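Local coordinates for phosphoenolpyruvate-protein phosphotransferase (Coxiella burnetii, PDB 3TRC) that is probably a phosphotransferase moving phosphate from phosphoenolpyruvate to a histidine of a partner protein, seen here as its GAF domain, at residues Ile118-Ile132 with Cys148-Ala160. Residues are numbered along the deposited sequence; the frame is centred on the assembly and turned at random. Where two conformers were deposited one is given.
Sequences IPIIEQGELLGILVI and CVTLAIHLAAEIA
Ile-120 drives its CG2 methyl into the backbone of the helix at Ala-156, 3.5 Å from CA of Ala-156, tighter than usual for two carbons. With chi1 at -59°, CG1 of Ile-120 lies beside the backbone N, which leaves CG2 anti to it; CG2 of Ile-120 also lies 4.2 Å from CD1 of Ile-159. One turn back along the helix, CB of Ala-152 receives CG2 of Ile-118 at 3.7 Å. Small alanines thus let strand 118-122 ride close over helix 148-160, their axes approaching to 6.9 Å, while strand 125-132 stays at 8.9 Å and reaches the helix through the ends of Leu-127, Leu-130 and Ile-132. A classic beta bulge puts both Leu-127 and Gly-128 opposite Ile-120; CD1 of Leu-127 settles 4.0 Å from CG2 of Ile-159 and also meets CB of Ala-160. At the other end, CD1 of Ile-132 touches SG of Cys-148. At the first position of the type I' turn, Glu-122 has CG anti to its backbone N and against CB of Ala-160; a bend at chi2 (72°) folds the carboxylate so that OE1 meets a water at 2.9 Å, itself 3.1 Å from Ile-153 O, each with hydrogen-bond geometry. The helix covers one face of the antiparallel GAF sheet; on the other, Ile-129 and Val-131 meet helix 78-86. With no direct hydrogen bond across the contact, apolar fit does most of the joining, and the water provides a polar link at its edge.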
ATOM      1  N   ILE A 118       2.165   6.629 -15.191  1.00 10.63           N
ATOM      2  CA  ILE A 118       2.010   7.097 -13.822  1.00 14.84           C
ATOM      3  C   ILE A 118       3.338   7.565 -13.238  1.00 13.96           C
ATOM      4  O   ILE A 118       4.322   6.824 -13.229  1.00 13.45           O
ATOM      5  CB  ILE A 118       1.419   5.972 -12.947  1.00 16.84           C
ATOM      6  CG1 ILE A 118       0.019   5.620 -13.445  1.00 23.92           C
ATOM      7  CG2 ILE A 118       1.396   6.367 -11.480  1.00 20.10           C
ATOM      8  CD1 ILE A 118      -0.700   4.670 -12.564  1.00 27.62           C
ATOM      9  N   PRO A 119       3.375   8.802 -12.741  1.00 13.04           N
ATOM     10  CA  PRO A 119       4.623   9.295 -12.162  1.00 13.86           C
ATOM     11  C   PRO A 119       4.875   8.638 -10.816  1.00 15.75           C
ATOM     12  O   PRO A 119       3.949   8.437 -10.024  1.00 17.08           O
ATOM     13  CB  PRO A 119       4.361  10.796 -12.000  1.00 15.09           C
ATOM     14  CG  PRO A 119       2.886  10.891 -11.828  1.00 17.42           C
ATOM     15  CD  PRO A 119       2.291   9.797 -12.662  1.00 16.15           C
ATOM     16  N   ILE A 120       6.128   8.274 -10.578  1.00 13.04           N
ATOM     17  CA  ILE A 120       6.520   7.697  -9.299  1.00 13.46           C
ATOM     18  C   ILE A 120       7.201   8.794  -8.511  1.00 17.00           C
ATOM     19  O   ILE A 120       8.316   9.199  -8.834  1.00 15.09           O
ATOM     20  CB  ILE A 120       7.465   6.497  -9.484  1.00 12.32           C
ATOM     21  CG1 ILE A 120       6.773   5.406 -10.321  1.00 14.94           C
ATOM     22  CG2 ILE A 120       7.900   5.954  -8.127  1.00 12.39           C
ATOM     23  CD1 ILE A 120       7.658   4.210 -10.660  1.00 15.91           C
ATOM     24  N   ILE A 121       6.508   9.293  -7.490  1.00 17.77           N
ATOM     25  CA  ILE A 121       6.922  10.496  -6.788  1.00 17.72           C
ATOM     26  C   ILE A 121       7.044  10.234  -5.295  1.00 20.20           C
ATOM     27  O   ILE A 121       6.124   9.710  -4.666  1.00 21.71           O
ATOM     28  CB  ILE A 121       5.903  11.642  -7.007  1.00 20.20           C
ATOM     29  CG1 ILE A 121       5.704  11.901  -8.502  1.00 22.83           C
ATOM     30  CG2 ILE A 121       6.347  12.910  -6.278  1.00 18.94           C
ATOM     31  CD1 ILE A 121       4.527  12.802  -8.826  1.00 23.72           C
ATOM     32  N   GLU A 122       8.194  10.592  -4.741  1.00 19.35           N
ATOM     33  CA  GLU A 122       8.428  10.469  -3.313  1.00 21.03           C
ATOM     34  C   GLU A 122       8.474  11.860  -2.715  1.00 26.95           C
ATOM     35  O   GLU A 122       9.402  12.622  -2.976  1.00 23.22           O
ATOM     36  CB  GLU A 122       9.742   9.738  -3.047  1.00 22.26           C
ATOM     37  CG  GLU A 122      10.191   9.771  -1.596  1.00 26.17           C
ATOM     38  CD  GLU A 122       9.340   8.896  -0.696  1.00 30.09           C
ATOM     39  OE1 GLU A 122       8.496   8.136  -1.222  1.00 30.43           O
ATOM     40  OE2 GLU A 122       9.519   8.969   0.537  1.00 31.88           O
ATOM     41  N   GLN A 123       7.456  12.189  -1.924  1.00 31.78           N
ATOM     42  CA  GLN A 123       7.366  13.498  -1.284  1.00 35.05           C
ATOM     43  C   GLN A 123       7.710  14.649  -2.229  1.00 32.12           C
ATOM     44  O   GLN A 123       8.534  15.499  -1.903  1.00 29.61           O
ATOM     45  CB  GLN A 123       8.266  13.550  -0.050  1.00 39.56           C
ATOM     46  CG  GLN A 123       7.811  12.648   1.078  1.00 45.69           C
ATOM     47  CD  GLN A 123       8.582  12.895   2.358  1.00 51.10           C
ATOM     48  OE1 GLN A 123       8.006  12.940   3.443  1.00 51.79           O
ATOM     49  NE2 GLN A 123       9.895  13.058   2.238  1.00 54.74           N
ATOM     50  N   GLY A 124       7.081  14.667  -3.400  1.00 30.31           N
ATOM     51  CA  GLY A 124       7.265  15.750  -4.350  1.00 27.55           C
ATOM     52  C   GLY A 124       8.446  15.616  -5.295  1.00 25.73           C
ATOM     53  O   GLY A 124       8.615  16.436  -6.199  1.00 29.01           O
ATOM     54  N   GLU A 125       9.268  14.589  -5.093  1.00 23.60           N
ATOM     55  CA  GLU A 125      10.415  14.348  -5.964  1.00 21.02           C
ATOM     56  C   GLU A 125      10.128  13.202  -6.934  1.00 19.68           C
ATOM     57  O   GLU A 125       9.876  12.080  -6.504  1.00 20.20           O
ATOM     58  CB  GLU A 125      11.657  14.016  -5.134  1.00 24.47           C
ATOM     59  CG  GLU A 125      12.919  13.799  -5.963  1.00 30.20           C
ATOM     60  CD  GLU A 125      14.102  13.313  -5.138  1.00 34.74           C
ATOM     61  OE1 GLU A 125      13.941  13.096  -3.917  1.00 35.57           O
ATOM     62  OE2 GLU A 125      15.199  13.144  -5.715  1.00 34.51           O
ATOM     63  N   LEU A 126      10.172  13.484  -8.235  1.00 18.80           N
ATOM     64  CA  LEU A 126       9.982  12.444  -9.250  1.00 18.15           C
ATOM     65  C   LEU A 126      11.144  11.457  -9.258  1.00 18.45           C
ATOM     66  O   LEU A 126      12.296  11.847  -9.443  1.00 18.82           O
ATOM     67  CB  LEU A 126       9.837  13.057 -10.645  1.00 16.85           C
ATOM     68  CG  LEU A 126       9.551  12.054 -11.763  1.00 18.50           C
ATOM     69  CD1 LEU A 126       8.110  11.564 -11.660  1.00 18.34           C
ATOM     70  CD2 LEU A 126       9.825  12.658 -13.137  1.00 19.40           C
ATOM     71  N   LEU A 127      10.837  10.173  -9.077  1.00 13.55           N
ATOM     72  CA  LEU A 127      11.874   9.145  -9.033  1.00 13.20           C
ATOM     73  C   LEU A 127      11.831   8.228 -10.246  1.00 13.44           C
ATOM     74  O   LEU A 127      12.808   7.544 -10.551  1.00 14.27           O
ATOM     75  CB  LEU A 127      11.723   8.286  -7.777  1.00 12.01           C
ATOM     76  CG  LEU A 127      11.846   9.014  -6.442  1.00 16.38           C
ATOM     77  CD1 LEU A 127      11.821   8.011  -5.295  1.00 16.33           C
ATOM     78  CD2 LEU A 127      13.118   9.856  -6.407  1.00 17.53           C
ATOM     79  N   GLY A 128      10.688   8.179 -10.912  1.00 13.16           N
ATOM     80  CA  GLY A 128      10.555   7.293 -12.047  1.00 13.96           C
ATOM     81  C   GLY A 128       9.177   7.344 -12.654  1.00 13.19           C
ATOM     82  O   GLY A 128       8.368   8.215 -12.318  1.00 13.83           O
ATOM     83  N   ILE A 129       8.913   6.402 -13.553  0.78 11.96           N
ATOM     84  CA  ILE A 129       7.635   6.325 -14.246  0.78  9.65           C
ATOM     85  C   ILE A 129       7.201   4.879 -14.385  0.78 11.73           C
ATOM     86  O   ILE A 129       8.005   4.009 -14.721  0.78 12.14           O
ATOM     87  CB  ILE A 129       7.726   6.906 -15.664  0.78 12.63           C
ATOM     88  CG1 ILE A 129       8.444   8.258 -15.658  0.78 14.39           C
ATOM     89  CG2 ILE A 129       6.331   7.015 -16.277  0.78 12.35           C
ATOM     90  CD1 ILE A 129       7.590   9.402 -15.162  0.78 15.71           C
ATOM     91  N   LEU A 130       5.920   4.628 -14.134  1.00 11.89           N
ATOM     92  CA  LEU A 130       5.331   3.309 -14.351  1.00 10.56           C
ATOM     93  C   LEU A 130       4.453   3.383 -15.595  1.00 11.03           C
ATOM     94  O   LEU A 130       3.592   4.252 -15.700  1.00 11.82           O
ATOM     95  CB  LEU A 130       4.502   2.901 -13.129  1.00 12.63           C
ATOM     96  CG  LEU A 130       3.702   1.599 -13.200  1.00 13.48           C
ATOM     97  CD1 LEU A 130       4.655   0.420 -13.199  1.00 15.71           C
ATOM     98  CD2 LEU A 130       2.723   1.498 -12.030  1.00 13.70           C
ATOM     99  N   VAL A 131       4.682   2.479 -16.545  1.00  9.88           N
ATOM    100  CA  VAL A 131       3.979   2.530 -17.824  1.00 11.05           C
ATOM    101  C   VAL A 131       3.253   1.217 -18.072  1.00 11.60           C
ATOM    102  O   VAL A 131       3.881   0.162 -18.144  1.00 13.45           O
ATOM    103  CB  VAL A 131       4.927   2.794 -19.012  1.00 13.66           C
ATOM    104  CG1 VAL A 131       4.141   2.778 -20.327  1.00 15.08           C
ATOM    105  CG2 VAL A 131       5.657   4.121 -18.846  1.00 12.99           C
ATOM    106  N   ILE A 132       1.933   1.297 -18.213  1.00 11.82           N
ATOM    107  CA  ILE A 132       1.109   0.121 -18.448  1.00  8.57           C
ATOM    108  C   ILE A 132       0.471   0.243 -19.835  1.00 11.31           C
ATOM    109  O   ILE A 132      -0.050   1.290 -20.192  1.00 13.12           O
ATOM    110  CB  ILE A 132       0.006  -0.028 -17.368  1.00 12.93           C
ATOM    111  CG1 ILE A 132       0.606   0.024 -15.956  1.00 12.61           C
ATOM    112  CG2 ILE A 132      -0.750  -1.333 -17.562  1.00 14.27           C
ATOM    113  CD1 ILE A 132       0.584   1.411 -15.325  1.00 14.69           C
ATOM    114  N   CYS A 148      -3.144   1.425  -9.689  1.00 14.18           N
ATOM    115  CA  CYS A 148      -1.784   1.685 -10.150  1.00 15.03           C
ATOM    116  C   CYS A 148      -1.144   2.891  -9.454  1.00 16.31           C
ATOM    117  O   CYS A 148       0.055   2.888  -9.165  1.00 18.52           O
ATOM    118  CB  CYS A 148      -1.763   1.855 -11.672  1.00 14.12           C
ATOM    119  SG  CYS A 148      -2.040   0.356 -12.630  1.00 14.73           S
ATOM    120  N   VAL A 149      -1.937   3.924  -9.193  1.00 15.63           N
ATOM    121  CA  VAL A 149      -1.440   5.108  -8.503  1.00 16.67           C
ATOM    122  C   VAL A 149      -1.070   4.764  -7.067  1.00 20.73           C
ATOM    123  O   VAL A 149       0.002   5.129  -6.583  1.00 20.47           O
ATOM    124  CB  VAL A 149      -2.462   6.259  -8.536  1.00 17.75           C
ATOM    125  CG1 VAL A 149      -2.089   7.344  -7.531  1.00 19.39           C
ATOM    126  CG2 VAL A 149      -2.556   6.830  -9.939  1.00 15.66           C
ATOM    127  N   THR A 150      -1.960   4.046  -6.390  1.00 19.59           N
ATOM    128  CA  THR A 150      -1.710   3.637  -5.016  1.00 18.79           C
ATOM    129  C   THR A 150      -0.451   2.788  -4.949  1.00 17.42           C
ATOM    130  O   THR A 150       0.381   2.951  -4.046  1.00 22.35           O
ATOM    131  CB  THR A 150      -2.923   2.862  -4.442  1.00 16.68           C
ATOM    132  OG1 THR A 150      -4.083   3.695  -4.517  1.00 22.85           O
ATOM    133  CG2 THR A 150      -2.679   2.489  -2.995  1.00 21.08           C
ATOM    134  N   LEU A 151      -0.291   1.900  -5.924  1.00 18.29           N
ATOM    135  CA  LEU A 151       0.896   1.061  -6.025  1.00 18.26           C
ATOM    136  C   LEU A 151       2.170   1.889  -6.224  1.00 22.99           C
ATOM    137  O   LEU A 151       3.203   1.608  -5.613  1.00 19.44           O
ATOM    138  CB  LEU A 151       0.736   0.074  -7.174  1.00 24.62           C
ATOM    139  CG  LEU A 151       1.861  -0.933  -7.391  1.00 27.74           C
ATOM    140  CD1 LEU A 151       2.064  -1.775  -6.138  1.00 31.22           C
ATOM    141  CD2 LEU A 151       1.557  -1.810  -8.592  1.00 28.09           C
ATOM    142  N   ALA A 152       2.091   2.903  -7.081  1.00 19.17           N
ATOM    143  CA  ALA A 152       3.248   3.746  -7.370  1.00 18.07           C
ATOM    144  C   ALA A 152       3.777   4.468  -6.132  1.00 18.02           C
ATOM    145  O   ALA A 152       4.967   4.781  -6.048  1.00 15.97           O
ATOM    146  CB  ALA A 152       2.918   4.755  -8.470  1.00 18.23           C
ATOM    147  N   ILE A 153       2.893   4.757  -5.183  1.00 17.25           N
ATOM    148  CA  ILE A 153       3.318   5.350  -3.920  1.00 19.90           C
ATOM    149  C   ILE A 153       4.252   4.388  -3.194  1.00 21.35           C
ATOM    150  O   ILE A 153       5.268   4.791  -2.630  1.00 20.56           O
ATOM    151  CB  ILE A 153       2.111   5.692  -3.032  1.00 19.74           C
ATOM    152  CG1 ILE A 153       1.217   6.697  -3.763  1.00 23.46           C
ATOM    153  CG2 ILE A 153       2.569   6.243  -1.690  1.00 20.97           C
ATOM    154  CD1 ILE A 153      -0.111   6.948  -3.102  1.00 27.22           C
ATOM    155  N   HIS A 154       3.904   3.107  -3.233  1.00 19.20           N
ATOM    156  CA  HIS A 154       4.712   2.066  -2.612  1.00 20.99           C
ATOM    157  C   HIS A 154       6.055   1.971  -3.335  1.00 17.63           C
ATOM    158  O   HIS A 154       7.108   1.915  -2.708  1.00 16.99           O
ATOM    159  CB  HIS A 154       3.958   0.734  -2.687  1.00 25.35           C
ATOM    160  CG  HIS A 154       4.421  -0.299  -1.707  1.00 28.22           C
ATOM    161  ND1 HIS A 154       5.502  -0.113  -0.868  1.00 28.53           N
ATOM    162  CD2 HIS A 154       3.948  -1.537  -1.435  1.00 25.21           C
ATOM    163  CE1 HIS A 154       5.671  -1.190  -0.125  1.00 24.60           C
ATOM    164  NE2 HIS A 154       4.741  -2.072  -0.450  1.00 27.21           N
ATOM    165  N   LEU A 155       6.010   1.948  -4.665  1.00 16.43           N
ATOM    166  CA  LEU A 155       7.226   1.881  -5.467  1.00 15.21           C
ATOM    167  C   LEU A 155       8.155   3.061  -5.196  1.00 13.64           C
ATOM    168  O   LEU A 155       9.375   2.898  -5.144  1.00 16.78           O
ATOM    169  CB  LEU A 155       6.882   1.809  -6.953  1.00 17.88           C
ATOM    170  CG  LEU A 155       6.023   0.600  -7.341  1.00 21.65           C
ATOM    171  CD1 LEU A 155       5.702   0.630  -8.822  1.00 20.64           C
ATOM    172  CD2 LEU A 155       6.729  -0.694  -6.971  1.00 26.03           C
ATOM    173  N   ALA A 156       7.581   4.247  -5.026  1.00 14.24           N
ATOM    174  CA  ALA A 156       8.376   5.433  -4.716  1.00 14.13           C
ATOM    175  C   ALA A 156       9.150   5.242  -3.417  1.00 13.86           C
ATOM    176  O   ALA A 156      10.340   5.563  -3.329  1.00 15.61           O
ATOM    177  CB  ALA A 156       7.487   6.673  -4.634  1.00 14.31           C
ATOM    178  N   ALA A 157       8.474   4.711  -2.403  1.00 15.31           N
ATOM    179  CA  ALA A 157       9.112   4.479  -1.113  1.00 17.81           C
ATOM    180  C   ALA A 157      10.231   3.456  -1.239  1.00 17.39           C
ATOM    181  O   ALA A 157      11.295   3.612  -0.649  1.00 18.63           O
ATOM    182  CB  ALA A 157       8.087   4.018  -0.080  1.00 17.61           C
ATOM    183  N   GLU A 158       9.984   2.404  -2.009  1.00 18.28           N
ATOM    184  CA  GLU A 158      10.985   1.363  -2.205  1.00 20.63           C
ATOM    185  C   GLU A 158      12.223   1.892  -2.934  1.00 16.16           C
ATOM    186  O   GLU A 158      13.353   1.583  -2.563  1.00 17.21           O
ATOM    187  CB  GLU A 158      10.370   0.168  -2.934  1.00 21.27           C
ATOM    188  CG  GLU A 158       9.215  -0.477  -2.158  1.00 26.09           C
ATOM    189  CD  GLU A 158       9.669  -1.115  -0.853  1.00 33.30           C
ATOM    190  OE1 GLU A 158      10.654  -1.875  -0.883  1.00 33.43           O
ATOM    191  OE2 GLU A 158       9.052  -0.851   0.203  1.00 36.91           O
ATOM    192  N   ILE A 159      12.012   2.698  -3.968  1.00 15.04           N
ATOM    193  CA  ILE A 159      13.123   3.319  -4.672  1.00 12.63           C
ATOM    194  C   ILE A 159      13.890   4.301  -3.778  1.00 17.33           C
ATOM    195  O   ILE A 159      15.122   4.310  -3.755  1.00 16.04           O
ATOM    196  CB  ILE A 159      12.636   4.024  -5.951  1.00 14.97           C
ATOM    197  CG1 ILE A 159      11.998   2.990  -6.887  1.00 13.70           C
ATOM    198  CG2 ILE A 159      13.780   4.778  -6.623  1.00 15.13           C
ATOM    199  CD1 ILE A 159      11.343   3.581  -8.132  1.00 16.85           C
ATOM    200  N   ALA A 160      13.158   5.122  -3.036  1.00 13.89           N
ATOM    201  CA  ALA A 160      13.795   6.072  -2.132  1.00 14.91           C
ATOM    202  C   ALA A 160      14.634   5.356  -1.078  1.00 15.65           C
ATOM    203  O   ALA A 160      15.728   5.804  -0.724  1.00 18.96           O
ATOM    204  CB  ALA A 160      12.755   6.966  -1.478  1.00 17.70           C
TER
HETATM  205  O   HOH W   1       5.713   7.412  -1.016  1.00 33.66           O